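Local coordinates for protein RIF2 (Saccharomyces cerevisiae, PDB 4BJ1), which binds Rap1 and Rif1 at yeast telomeres, where it takes part in transcriptional silencing and in regulating telomere length, at residues A[229-237]-A[248-256]. Residues are numbered along the deposited sequence; the frame is centred on the assembly and turned at random.
Sequences YLKKMIKFT and YNSLVTCQL
The carboxamide of N249 grips the backbone of F236 at both its N-H and its C=O, an example of how one side-chain amide can read the extended chain much as a neighbouring strand would. F236 N donates to N249 OD1 at 3.1 Å, meeting a lone pair in the carbonyl plane, while N249 ND2 returns a bond of 2.9 Å to F236 O. Each bond is fairly straight, and together they fix the rotation of the amide. Replacing N249 by a leucine would probably leave the N-H and C=O of F236 without these mates and let the chain after I234 shift. From the preceding residue, Y248 OH donates to I234 O at 2.6 Å, and that oxygen lies at the edge of the phenol ring, in its plane; Y248 OH is also hydrogen-bonded to Y284 OH. With CG anti to the backbone N (chi1 170°), the Y248 ring reaches across toward 229-237. One turn further along 248-256, T253 OG1 accepts a hydrogen bond from K235 NZ at 2.8 Å, a reach the lysine makes by folding at chi2 and chi4; the same hydroxyl itself donates to N249 O.

Packing spreads from these bonds. The F236 and Y248 rings lie nearly parallel, planes at 12° and centroids 4.8 Å apart, but are offset so far that little of one ring lies over the other; helix 10-26 touches F236 through A17 and E20. I234 CD1 meets V252 CG1 at 3.6 Å, and beyond it the aliphatic CG of K231 rests on L256 CD1, with F267 of helix 262-272 touching I234, K231 and L256 alike. The arrangement thus joins helix 223-233 and the extended chain that follows it to helix 243-257, two successive helices in the helical lid of an AAA+ fold.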
ATOM      1  N   TYR A 229      18.034   6.607   2.308  1.00 81.39           N
ATOM      2  CA  TYR A 229      16.841   5.764   2.303  1.00 78.27           C
ATOM      3  C   TYR A 229      15.723   6.278   3.188  1.00 79.15           C
ATOM      4  O   TYR A 229      14.556   6.027   2.892  1.00 77.58           O
ATOM      5  CB  TYR A 229      17.185   4.316   2.632  1.00 79.91           C
ATOM      6  CG  TYR A 229      17.892   3.616   1.489  1.00 85.08           C
ATOM      7  CD1 TYR A 229      17.318   3.554   0.220  1.00 87.04           C
ATOM      8  CD2 TYR A 229      19.119   2.992   1.682  1.00 88.46           C
ATOM      9  CE1 TYR A 229      17.969   2.921  -0.840  1.00 90.32           C
ATOM     10  CE2 TYR A 229      19.782   2.359   0.629  1.00 91.69           C
ATOM     11  CZ  TYR A 229      19.197   2.314  -0.628  1.00 99.76           C
ATOM     12  OH  TYR A 229      19.831   1.660  -1.655  1.00104.30           O
ATOM     13  N   LEU A 230      16.056   7.008   4.256  1.00 75.27           N
ATOM     14  CA  LEU A 230      15.039   7.594   5.134  1.00 72.63           C
ATOM     15  C   LEU A 230      14.329   8.730   4.395  1.00 73.89           C
ATOM     16  O   LEU A 230      13.123   8.896   4.549  1.00 71.75           O
ATOM     17  CB  LEU A 230      15.676   8.132   6.419  1.00 74.15           C
ATOM     18  CG  LEU A 230      16.105   7.121   7.465  1.00 78.81           C
ATOM     19  CD1 LEU A 230      17.153   7.720   8.361  1.00 81.58           C
ATOM     20  CD2 LEU A 230      14.917   6.626   8.285  1.00 78.87           C
ATOM     21  N   LYS A 231      15.087   9.503   3.586  1.00 70.79           N
ATOM     22  CA  LYS A 231      14.572  10.596   2.770  1.00 70.15           C
ATOM     23  C   LYS A 231      13.659  10.003   1.699  1.00 72.43           C
ATOM     24  O   LYS A 231      12.551  10.498   1.522  1.00 71.20           O
ATOM     25  CB  LYS A 231      15.720  11.383   2.132  1.00 75.97           C
ATOM     26  CG  LYS A 231      16.547  12.198   3.131  1.00 94.01           C
ATOM     27  CD  LYS A 231      17.879  12.655   2.530  1.00102.29           C
ATOM     28  CE  LYS A 231      18.895  13.115   3.550  1.00 98.52           C
ATOM     29  NZ  LYS A 231      20.285  12.950   3.038  1.00102.07           N
ATOM     30  N   LYS A 232      14.078   8.879   1.055  1.00 68.33           N
ATOM     31  CA  LYS A 232      13.269   8.187   0.037  1.00 66.06           C
ATOM     32  C   LYS A 232      11.912   7.783   0.590  1.00 68.99           C
ATOM     33  O   LYS A 232      10.895   7.914  -0.105  1.00 68.81           O
ATOM     34  CB  LYS A 232      14.000   6.969  -0.550  1.00 66.89           C
ATOM     35  CG  LYS A 232      15.090   7.360  -1.524  1.00 81.59           C
ATOM     36  CD  LYS A 232      15.686   6.182  -2.258  1.00 96.87           C
ATOM     37  CE  LYS A 232      16.909   6.613  -3.037  1.00116.41           C
ATOM     38  NZ  LYS A 232      17.650   5.456  -3.604  1.00128.09           N
ATOM     39  N   MET A 233      11.904   7.343   1.867  1.00 64.95           N
ATOM     40  CA  MET A 233      10.722   6.891   2.588  1.00 63.35           C
ATOM     41  C   MET A 233       9.611   7.944   2.624  1.00 69.77           C
ATOM     42  O   MET A 233       8.440   7.576   2.530  1.00 69.83           O
ATOM     43  CB  MET A 233      11.097   6.422   4.007  1.00 65.07           C
ATOM     44  CG  MET A 233      10.058   5.521   4.641  1.00 67.43           C
ATOM     45  SD  MET A 233      10.455   5.106   6.360  1.00 72.99           S
ATOM     46  CE  MET A 233       9.150   5.834   7.118  1.00 69.67           C
ATOM     47  N   ILE A 234       9.968   9.240   2.759  1.00 66.58           N
ATOM     48  CA  ILE A 234       8.970  10.302   2.858  1.00 65.59           C
ATOM     49  C   ILE A 234       8.789  11.067   1.512  1.00 73.76           C
ATOM     50  O   ILE A 234       8.123  12.101   1.464  1.00 73.57           O
ATOM     51  CB  ILE A 234       9.253  11.208   4.067  1.00 68.21           C
ATOM     52  CG1 ILE A 234      10.608  11.947   3.921  1.00 70.80           C
ATOM     53  CG2 ILE A 234       9.159  10.377   5.356  1.00 66.00           C
ATOM     54  CD1 ILE A 234      10.913  13.027   4.991  1.00 78.29           C
ATOM     55  N   LYS A 235       9.337  10.519   0.411  1.00 72.27           N
ATOM     56  CA  LYS A 235       9.141  11.079  -0.926  1.00 73.11           C
ATOM     57  C   LYS A 235       8.071  10.203  -1.557  1.00 75.28           C
ATOM     58  O   LYS A 235       8.164   8.961  -1.496  1.00 74.38           O
ATOM     59  CB  LYS A 235      10.426  11.060  -1.782  1.00 77.69           C
ATOM     60  CG  LYS A 235      11.603  11.884  -1.245  1.00 97.32           C
ATOM     61  CD  LYS A 235      11.365  13.397  -1.164  1.00109.90           C
ATOM     62  CE  LYS A 235      12.655  14.118  -0.856  1.00128.68           C
ATOM     63  NZ  LYS A 235      13.553  14.210  -2.048  1.00139.60           N
ATOM     64  N   PHE A 236       7.038  10.848  -2.122  1.00 69.59           N
ATOM     65  CA  PHE A 236       5.937  10.126  -2.734  1.00 67.38           C
ATOM     66  C   PHE A 236       5.953  10.216  -4.250  1.00 72.51           C
ATOM     67  O   PHE A 236       6.412  11.214  -4.821  1.00 74.24           O
ATOM     68  CB  PHE A 236       4.595  10.563  -2.148  1.00 67.34           C
ATOM     69  CG  PHE A 236       4.486  10.458  -0.642  1.00 66.25           C
ATOM     70  CD1 PHE A 236       4.948   9.328   0.032  1.00 67.49           C
ATOM     71  CD2 PHE A 236       3.886  11.472   0.101  1.00 66.59           C
ATOM     72  CE1 PHE A 236       4.851   9.237   1.426  1.00 66.66           C
ATOM     73  CE2 PHE A 236       3.779  11.377   1.487  1.00 67.63           C
ATOM     74  CZ  PHE A 236       4.264  10.261   2.140  1.00 65.26           C
ATOM     75  N   THR A 237       5.443   9.157  -4.895  1.00 66.84           N
ATOM     76  CA  THR A 237       5.427   9.002  -6.343  1.00 67.85           C
ATOM     77  C   THR A 237       4.043   8.886  -6.987  1.00 70.91           C
ATOM     78  O   THR A 237       3.969   8.809  -8.227  1.00 74.38           O
ATOM     79  CB  THR A 237       6.294   7.812  -6.760  1.00 68.57           C
ATOM     80  OG1 THR A 237       5.640   6.596  -6.395  1.00 64.03           O
ATOM     81  CG2 THR A 237       7.720   7.896  -6.233  1.00 63.50           C
ATOM     82  N   TYR A 248       4.430  19.078  -2.267  1.00 75.98           N
ATOM     83  CA  TYR A 248       4.825  18.231  -1.164  1.00 73.58           C
ATOM     84  C   TYR A 248       6.320  17.851  -1.254  1.00 78.53           C
ATOM     85  O   TYR A 248       7.068  18.143  -0.320  1.00 79.82           O
ATOM     86  CB  TYR A 248       3.898  16.990  -0.996  1.00 72.08           C
ATOM     87  CG  TYR A 248       4.471  15.996  -0.008  1.00 70.23           C
ATOM     88  CD1 TYR A 248       4.286  16.162   1.365  1.00 70.44           C
ATOM     89  CD2 TYR A 248       5.303  14.963  -0.433  1.00 70.72           C
ATOM     90  CE1 TYR A 248       4.902  15.316   2.290  1.00 67.74           C
ATOM     91  CE2 TYR A 248       5.920  14.107   0.482  1.00 70.57           C
ATOM     92  CZ  TYR A 248       5.726  14.296   1.841  1.00 73.28           C
ATOM     93  OH  TYR A 248       6.369  13.492   2.738  1.00 69.46           O
ATOM     94  N   ASN A 249       6.752  17.250  -2.371  1.00 74.03           N
ATOM     95  CA  ASN A 249       8.130  16.809  -2.495  1.00 74.51           C
ATOM     96  C   ASN A 249       9.145  17.963  -2.528  1.00 84.75           C
ATOM     97  O   ASN A 249      10.227  17.808  -1.953  1.00 85.94           O
ATOM     98  CB  ASN A 249       8.315  15.851  -3.655  1.00 67.79           C
ATOM     99  CG  ASN A 249       7.668  14.510  -3.449  1.00 78.83           C
ATOM    100  OD1 ASN A 249       7.686  13.915  -2.362  1.00 78.77           O
ATOM    101  ND2 ASN A 249       7.078  13.991  -4.498  1.00 70.46           N
ATOM    102  N   SER A 250       8.804  19.118  -3.126  1.00 84.21           N
ATOM    103  CA  SER A 250       9.735  20.250  -3.120  1.00 87.44           C
ATOM    104  C   SER A 250      10.011  20.734  -1.699  1.00 91.89           C
ATOM    105  O   SER A 250      11.176  20.955  -1.362  1.00 93.37           O
ATOM    106  CB  SER A 250       9.223  21.397  -3.976  1.00 93.32           C
ATOM    107  OG  SER A 250       9.182  20.966  -5.324  1.00109.36           O
ATOM    108  N   LEU A 251       8.943  20.852  -0.855  1.00 86.05           N
ATOM    109  CA  LEU A 251       9.038  21.299   0.535  1.00 84.55           C
ATOM    110  C   LEU A 251       9.949  20.377   1.299  1.00 84.57           C
ATOM    111  O   LEU A 251      10.861  20.861   1.965  1.00 86.04           O
ATOM    112  CB  LEU A 251       7.666  21.364   1.229  1.00 82.84           C
ATOM    113  CG  LEU A 251       7.721  21.881   2.674  1.00 88.50           C
ATOM    114  CD1 LEU A 251       7.735  23.384   2.717  1.00 92.13           C
ATOM    115  CD2 LEU A 251       6.597  21.339   3.506  1.00 89.41           C
ATOM    116  N   VAL A 252       9.737  19.052   1.161  1.00 75.68           N
ATOM    117  CA  VAL A 252      10.556  18.035   1.823  1.00 73.56           C
ATOM    118  C   VAL A 252      12.024  18.177   1.389  1.00 80.86           C
ATOM    119  O   VAL A 252      12.872  18.372   2.250  1.00 82.50           O
ATOM    120  CB  VAL A 252      10.011  16.581   1.658  1.00 73.08           C
ATOM    121  CG1 VAL A 252      10.876  15.587   2.416  1.00 71.71           C
ATOM    122  CG2 VAL A 252       8.552  16.466   2.099  1.00 69.97           C
ATOM    123  N   THR A 253      12.306  18.144   0.071  1.00 79.23           N
ATOM    124  CA  THR A 253      13.647  18.286  -0.507  1.00 82.83           C
ATOM    125  C   THR A 253      14.382  19.552  -0.017  1.00 92.06           C
ATOM    126  O   THR A 253      15.545  19.479   0.378  1.00 92.95           O
ATOM    127  CB  THR A 253      13.551  18.209  -2.038  1.00 93.52           C
ATOM    128  OG1 THR A 253      12.996  16.941  -2.388  1.00 93.92           O
ATOM    129  CG2 THR A 253      14.902  18.401  -2.741  1.00 94.35           C
ATOM    130  N   CYS A 254      13.696  20.692  -0.019  1.00 92.02           N
ATOM    131  CA  CYS A 254      14.297  21.954   0.375  1.00 96.34           C
ATOM    132  C   CYS A 254      14.532  22.074   1.851  1.00 98.14           C
ATOM    133  O   CYS A 254      15.552  22.637   2.247  1.00101.42           O
ATOM    134  CB  CYS A 254      13.495  23.120  -0.171  1.00 99.30           C
ATOM    135  SG  CYS A 254      13.465  23.160  -1.981  1.00106.39           S
ATOM    136  N   GLN A 255      13.632  21.528   2.666  1.00 89.38           N
ATOM    137  CA  GLN A 255      13.798  21.542   4.113  1.00 87.71           C
ATOM    138  C   GLN A 255      14.939  20.606   4.525  1.00 91.89           C
ATOM    139  O   GLN A 255      15.751  20.989   5.364  1.00 94.65           O
ATOM    140  CB  GLN A 255      12.492  21.198   4.820  1.00 85.19           C
ATOM    141  CG  GLN A 255      11.486  22.340   4.742  1.00 84.20           C
ATOM    142  CD  GLN A 255      11.383  23.048   6.055  1.00105.18           C
ATOM    143  OE1 GLN A 255      11.014  22.460   7.092  1.00109.50           O
ATOM    144  NE2 GLN A 255      11.772  24.310   6.053  1.00 84.22           N
ATOM    145  N   LEU A 256      15.076  19.446   3.861  1.00 85.26           N
ATOM    146  CA  LEU A 256      16.165  18.513   4.146  1.00 85.35           C
ATOM    147  C   LEU A 256      17.549  19.098   3.858  1.00 93.83           C
ATOM    148  O   LEU A 256      18.505  18.716   4.522  1.00 95.46           O
ATOM    149  CB  LEU A 256      15.978  17.186   3.407  1.00 83.23           C
ATOM    150  CG  LEU A 256      14.954  16.225   4.004  1.00 84.54           C
ATOM    151  CD1 LEU A 256      14.522  15.217   2.989  1.00 82.64           C
ATOM    152  CD2 LEU A 256      15.491  15.532   5.268  1.00 87.78           C
TER